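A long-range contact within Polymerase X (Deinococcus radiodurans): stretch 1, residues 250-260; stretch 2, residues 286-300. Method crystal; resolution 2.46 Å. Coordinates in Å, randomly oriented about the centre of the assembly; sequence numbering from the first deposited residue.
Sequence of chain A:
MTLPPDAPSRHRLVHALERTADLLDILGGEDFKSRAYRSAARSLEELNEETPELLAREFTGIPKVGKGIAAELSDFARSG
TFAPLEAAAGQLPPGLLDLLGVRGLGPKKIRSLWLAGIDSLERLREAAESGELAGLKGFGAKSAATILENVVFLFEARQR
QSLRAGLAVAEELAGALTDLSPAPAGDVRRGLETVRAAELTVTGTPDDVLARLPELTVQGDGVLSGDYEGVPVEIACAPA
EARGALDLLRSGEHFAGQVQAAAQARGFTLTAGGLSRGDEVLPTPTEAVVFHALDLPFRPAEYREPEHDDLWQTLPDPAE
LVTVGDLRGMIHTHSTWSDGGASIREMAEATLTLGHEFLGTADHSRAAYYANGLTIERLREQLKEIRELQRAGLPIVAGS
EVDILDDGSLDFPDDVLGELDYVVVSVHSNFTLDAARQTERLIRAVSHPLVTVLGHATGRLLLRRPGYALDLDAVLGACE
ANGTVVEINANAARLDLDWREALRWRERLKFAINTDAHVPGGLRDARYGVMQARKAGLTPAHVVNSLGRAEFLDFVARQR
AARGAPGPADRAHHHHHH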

# COMPACT_ATOMS: atom_id res chain seq x y z
N ARG A 250 -9.26 9.45 22.93
CA ARG A 250 -8.14 8.77 22.28
C ARG A 250 -8.44 8.47 20.80
O ARG A 250 -8.07 7.41 20.30
N SER A 251 -9.10 9.40 20.12
CA SER A 251 -9.47 9.20 18.71
C SER A 251 -8.43 9.59 17.65
O SER A 251 -8.25 8.84 16.69
N GLY A 252 -7.76 10.73 17.79
CA GLY A 252 -7.93 11.63 18.91
C GLY A 252 -7.54 13.08 18.64
O GLY A 252 -8.37 13.87 18.20
N GLU A 253 -6.28 13.42 18.90
CA GLU A 253 -5.84 14.81 19.06
C GLU A 253 -6.76 15.91 18.52
O GLU A 253 -7.38 16.63 19.30
N HIS A 254 -6.86 16.03 17.20
CA HIS A 254 -7.71 17.08 16.63
C HIS A 254 -9.16 16.95 17.10
O HIS A 254 -9.77 17.92 17.53
N PHE A 255 -9.71 15.74 16.99
CA PHE A 255 -11.09 15.50 17.39
C PHE A 255 -11.28 15.67 18.90
O PHE A 255 -12.28 16.24 19.34
N ALA A 256 -10.34 15.17 19.68
CA ALA A 256 -10.38 15.29 21.13
C ALA A 256 -10.58 16.74 21.55
O ALA A 256 -11.45 17.05 22.36
N GLY A 257 -9.77 17.63 20.99
CA GLY A 257 -9.89 19.05 21.27
C GLY A 257 -11.27 19.56 20.88
O GLY A 257 -11.87 20.36 21.59
N GLN A 258 -11.76 19.09 19.74
CA GLN A 258 -13.07 19.49 19.25
C GLN A 258 -14.18 19.12 20.24
O GLN A 258 -15.02 19.95 20.58
N VAL A 259 -14.16 17.88 20.71
CA VAL A 259 -15.25 17.34 21.52
C VAL A 259 -15.20 17.88 22.95
O VAL A 259 -16.23 17.98 23.61
N GLN A 260 -14.01 18.22 23.42
CA GLN A 260 -13.85 18.85 24.72
C GLN A 260 -14.37 20.28 24.67
O GLN A 260 -15.09 20.72 25.57
N THR A 286 -20.30 4.06 26.74
CA THR A 286 -20.08 4.00 25.30
C THR A 286 -19.95 5.40 24.72
O THR A 286 -20.48 6.36 25.27
N GLU A 287 -19.24 5.51 23.60
CA GLU A 287 -19.15 6.77 22.87
C GLU A 287 -20.54 7.35 22.66
O GLU A 287 -20.78 8.53 22.95
N ALA A 288 -21.45 6.53 22.16
CA ALA A 288 -22.80 6.98 21.83
C ALA A 288 -23.46 7.73 22.98
O ALA A 288 -24.20 8.70 22.77
N VAL A 289 -23.19 7.28 24.21
CA VAL A 289 -23.79 7.89 25.39
C VAL A 289 -23.29 9.32 25.60
O VAL A 289 -24.07 10.21 25.98
N VAL A 290 -22.01 9.56 25.35
CA VAL A 290 -21.43 10.90 25.48
C VAL A 290 -22.08 11.87 24.50
O VAL A 290 -22.40 13.00 24.86
N PHE A 291 -22.25 11.42 23.26
CA PHE A 291 -22.89 12.25 22.25
C PHE A 291 -24.32 12.60 22.66
O PHE A 291 -24.75 13.75 22.53
N HIS A 292 -25.06 11.61 23.15
CA HIS A 292 -26.43 11.84 23.63
C HIS A 292 -26.46 12.88 24.74
O HIS A 292 -27.33 13.75 24.76
N ALA A 293 -25.50 12.79 25.65
CA ALA A 293 -25.44 13.69 26.81
C ALA A 293 -25.15 15.13 26.42
O ALA A 293 -25.55 16.06 27.12
N LEU A 294 -24.45 15.32 25.31
CA LEU A 294 -24.10 16.65 24.84
C LEU A 294 -25.07 17.10 23.76
O LEU A 294 -24.88 18.14 23.14
N ASP A 295 -26.13 16.32 23.56
CA ASP A 295 -27.09 16.56 22.48
C ASP A 295 -26.40 16.79 21.14
O ASP A 295 -26.70 17.75 20.43
N LEU A 296 -25.48 15.90 20.80
CA LEU A 296 -24.73 15.97 19.56
C LEU A 296 -25.03 14.76 18.68
O LEU A 296 -25.31 13.67 19.19
N PRO A 297 -24.99 14.95 17.36
CA PRO A 297 -25.12 13.84 16.40
C PRO A 297 -23.87 12.96 16.46
O PRO A 297 -22.76 13.49 16.52
N PHE A 298 -24.05 11.65 16.43
CA PHE A 298 -22.91 10.74 16.48
C PHE A 298 -22.03 10.94 15.26
O PHE A 298 -22.51 10.97 14.13
N ARG A 299 -20.73 11.10 15.50
CA ARG A 299 -19.76 11.32 14.44
C ARG A 299 -18.83 10.11 14.31
O ARG A 299 -17.96 9.90 15.16
N PRO A 300 -19.02 9.32 13.24
CA PRO A 300 -18.28 8.07 13.02
C PRO A 300 -16.77 8.29 13.00
O PRO A 300 -16.31 9.31 12.47

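The two backbones never come close here: Val 259 CA and Phe 291 CA lie 9.2 Å apart, Phe 255 CA and Arg 299 CA 10.1 Å, and Ser 251 CA and Pro 300 CA 10.5 Å. Phe 255 and Arg 299 reach across that spacing, and with Val 259 they cover the most surface. The contact is modest, 291 Å² with both sides summed, and no hydrogen bond crosses it.

Phe 255 lies in the helix of stretch 1 with its CA-to-CB bond pointing toward stretch 2. Chi1 is t (175°) and chi2 is 78°, which extends the ring outward from the helix into the gap. There it meets two different partners. At its edge, near the ring plane, is Phe 291, with Phe 255 CZ 3.9 Å from Phe 291 CZ, an apolar tip-to-tip contact. Phe 291 starts from a CA-to-CB bond that points sideways, yet its m rotamer (chi1 -78°, chi2 107°) brings the end of the ring nearer. The first rule is therefore one of reach: two aromatic side chains, one from each helix, meet across a gap that their backbones leave wide.

The second partner is Arg 299, in the loop after the helix of stretch 2. It too points toward the other stretch, and its chain is fully extended, t at chi1, chi2 and chi3 with chi4 at 180°. This straight rod runs along the Phe 255 ring: Arg 299 CD lies 3.9 Å from Phe 255 CE1, and farther out Phe 255 CD1 lies over one face of the guanidinium. The methylenes supply apolar surface to the ring, while the flat charged group leaves its edge free for polar partners. Arg 299 NE and NH2 are hydrogen-bonded elsewhere in the structure, so burying this arginine does not strand those donors. The partial negative charge on Gln 258 OE1, near the guanidinium plane, suits the cationic group, but at 3.7 Å from Arg 299 NH1 this is a polar proximity and not a hydrogen bond. Gln 258 points toward stretch 2 with chi1 m and chi2 off its wells at -107°; it is partly exposed and covers little.

Val 259, one turn along from Phe 255, contributes differently. Its CA-to-CB bond points sideways, chi1 is p (86°), and its side chain keeps a looser distance from stretch 2. It is buried and loses considerable area to the other stretch, but the closest approach is made by its backbone, Val 259 O to Leu 294 CD1 at 4.4 Å. Leu 294, chi1 m and chi2 t, points toward stretch 1 just as its own helix ends.

At the other end, Ser 251 OG and Glu 287 OE2 approach to 4.1 Å without bonding; both atoms find hydrogen-bond partners elsewhere in the structure. The lesson for design is that apolar packing makes up most of this contact, while several of its polar atoms draw their hydrogen bonds from outside it.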

# COMPACT_ATOMS: atom_id res chain seq x y z
CB ARG A 250 -7.80 7.46 23.01
CG ARG A 250 -7.61 7.58 24.52
CD ARG A 250 -6.32 8.30 24.89
NE ARG A 250 -5.15 7.70 24.28
CZ ARG A 250 -3.89 7.96 24.62
NH1 ARG A 250 -3.64 8.81 25.60
NH2 ARG A 250 -2.89 7.36 24.00
CB SER A 251 -10.81 9.88 18.40
OG SER A 251 -11.89 9.05 18.76
CB GLU A 253 -4.39 15.02 18.60
CG GLU A 253 -3.36 14.71 19.69
CD GLU A 253 -1.94 15.11 19.31
OE1 GLU A 253 -1.70 15.42 18.13
OE2 GLU A 253 -1.07 15.12 20.21
CB HIS A 254 -7.67 17.09 15.11
CG HIS A 254 -8.71 17.97 14.49
ND1 HIS A 254 -8.53 19.33 14.31
CD2 HIS A 254 -9.96 17.70 14.04
CE1 HIS A 254 -9.61 19.85 13.76
NE2 HIS A 254 -10.50 18.88 13.59
CB PHE A 255 -11.55 14.11 16.93
CG PHE A 255 -12.92 13.74 17.42
CD1 PHE A 255 -14.05 14.25 16.80
CD2 PHE A 255 -13.09 12.89 18.50
CE1 PHE A 255 -15.31 13.92 17.24
CE2 PHE A 255 -14.35 12.56 18.95
CZ PHE A 255 -15.46 13.07 18.32
CB ALA A 256 -9.11 14.73 21.75
CB GLN A 258 -13.35 18.83 17.90
CG GLN A 258 -12.61 19.47 16.73
CD GLN A 258 -13.53 20.28 15.83
OE1 GLN A 258 -14.65 19.87 15.53
NE2 GLN A 258 -13.05 21.44 15.39
CB VAL A 259 -15.26 15.79 21.51
CG1 VAL A 259 -14.33 15.24 22.58
CG2 VAL A 259 -16.67 15.28 21.71
CB GLN A 260 -12.39 18.83 25.15
CG GLN A 260 -11.99 17.56 25.87
CD GLN A 260 -10.50 17.47 26.09
OE1 GLN A 260 -9.71 17.86 25.23
NE2 GLN A 260 -10.10 16.93 27.24
CB THR A 286 -21.25 3.28 24.60
OG1 THR A 286 -21.32 1.92 25.04
CG2 THR A 286 -21.08 3.31 23.08
CB GLU A 287 -18.47 6.56 21.52
CG GLU A 287 -16.98 6.33 21.58
CD GLU A 287 -16.31 6.51 20.22
OE1 GLU A 287 -16.92 6.15 19.19
OE2 GLU A 287 -15.16 7.01 20.19
CB ALA A 288 -23.67 5.80 21.41
CB VAL A 289 -23.51 7.05 26.65
CG1 VAL A 289 -24.19 7.66 27.85
CG2 VAL A 289 -23.97 5.61 26.45
CB VAL A 290 -19.92 10.90 25.24
CG1 VAL A 290 -19.35 12.30 25.40
CG2 VAL A 290 -19.24 9.96 26.20
CB PHE A 291 -22.89 11.56 20.88
CG PHE A 291 -21.57 11.64 20.16
CD1 PHE A 291 -20.75 10.52 20.06
CD2 PHE A 291 -21.15 12.82 19.58
CE1 PHE A 291 -19.54 10.58 19.39
CE2 PHE A 291 -19.94 12.89 18.91
CZ PHE A 291 -19.13 11.77 18.82
CB HIS A 292 -27.07 10.55 24.12
CG HIS A 292 -27.75 9.76 23.04
ND1 HIS A 292 -27.26 8.56 22.57
CD2 HIS A 292 -28.88 10.00 22.34
CE1 HIS A 292 -28.06 8.10 21.63
NE2 HIS A 292 -29.06 8.95 21.47
CB ALA A 293 -24.40 13.19 27.80
CB LEU A 294 -22.67 16.68 24.30
CG LEU A 294 -21.55 16.11 25.19
CD1 LEU A 294 -20.18 16.38 24.57
CD2 LEU A 294 -21.61 16.68 26.60
CB ASP A 295 -28.02 17.74 22.82
CG ASP A 295 -29.30 17.29 23.50
OD1 ASP A 295 -29.60 16.07 23.46
OD2 ASP A 295 -30.01 18.14 24.07
CB LEU A 296 -23.23 16.04 19.84
CG LEU A 296 -22.56 17.41 19.83
CD1 LEU A 296 -23.56 18.52 20.12
CD2 LEU A 296 -21.39 17.45 20.81
CB PRO A 297 -25.19 14.56 15.05
CG PRO A 297 -24.51 15.89 15.31
CD PRO A 297 -24.99 16.25 16.68
CB PHE A 298 -23.37 9.28 16.54
CG PHE A 298 -22.26 8.31 16.79
CD1 PHE A 298 -21.94 7.90 18.07
CD2 PHE A 298 -21.52 7.80 15.73
CE1 PHE A 298 -20.91 7.00 18.30
CE2 PHE A 298 -20.49 6.90 15.96
CZ PHE A 298 -20.18 6.50 17.24
CB ARG A 299 -18.95 12.59 14.71
CG ARG A 299 -17.92 12.95 13.65
CD ARG A 299 -17.35 14.34 13.91
NE ARG A 299 -16.31 14.71 12.96
CZ ARG A 299 -15.65 15.87 12.98
NH1 ARG A 299 -15.93 16.78 13.90
NH2 ARG A 299 -14.72 16.13 12.07
CB PRO A 300 -18.77 7.61 11.64
CG PRO A 300 -20.09 8.29 11.45
CD PRO A 300 -19.96 9.61 12.14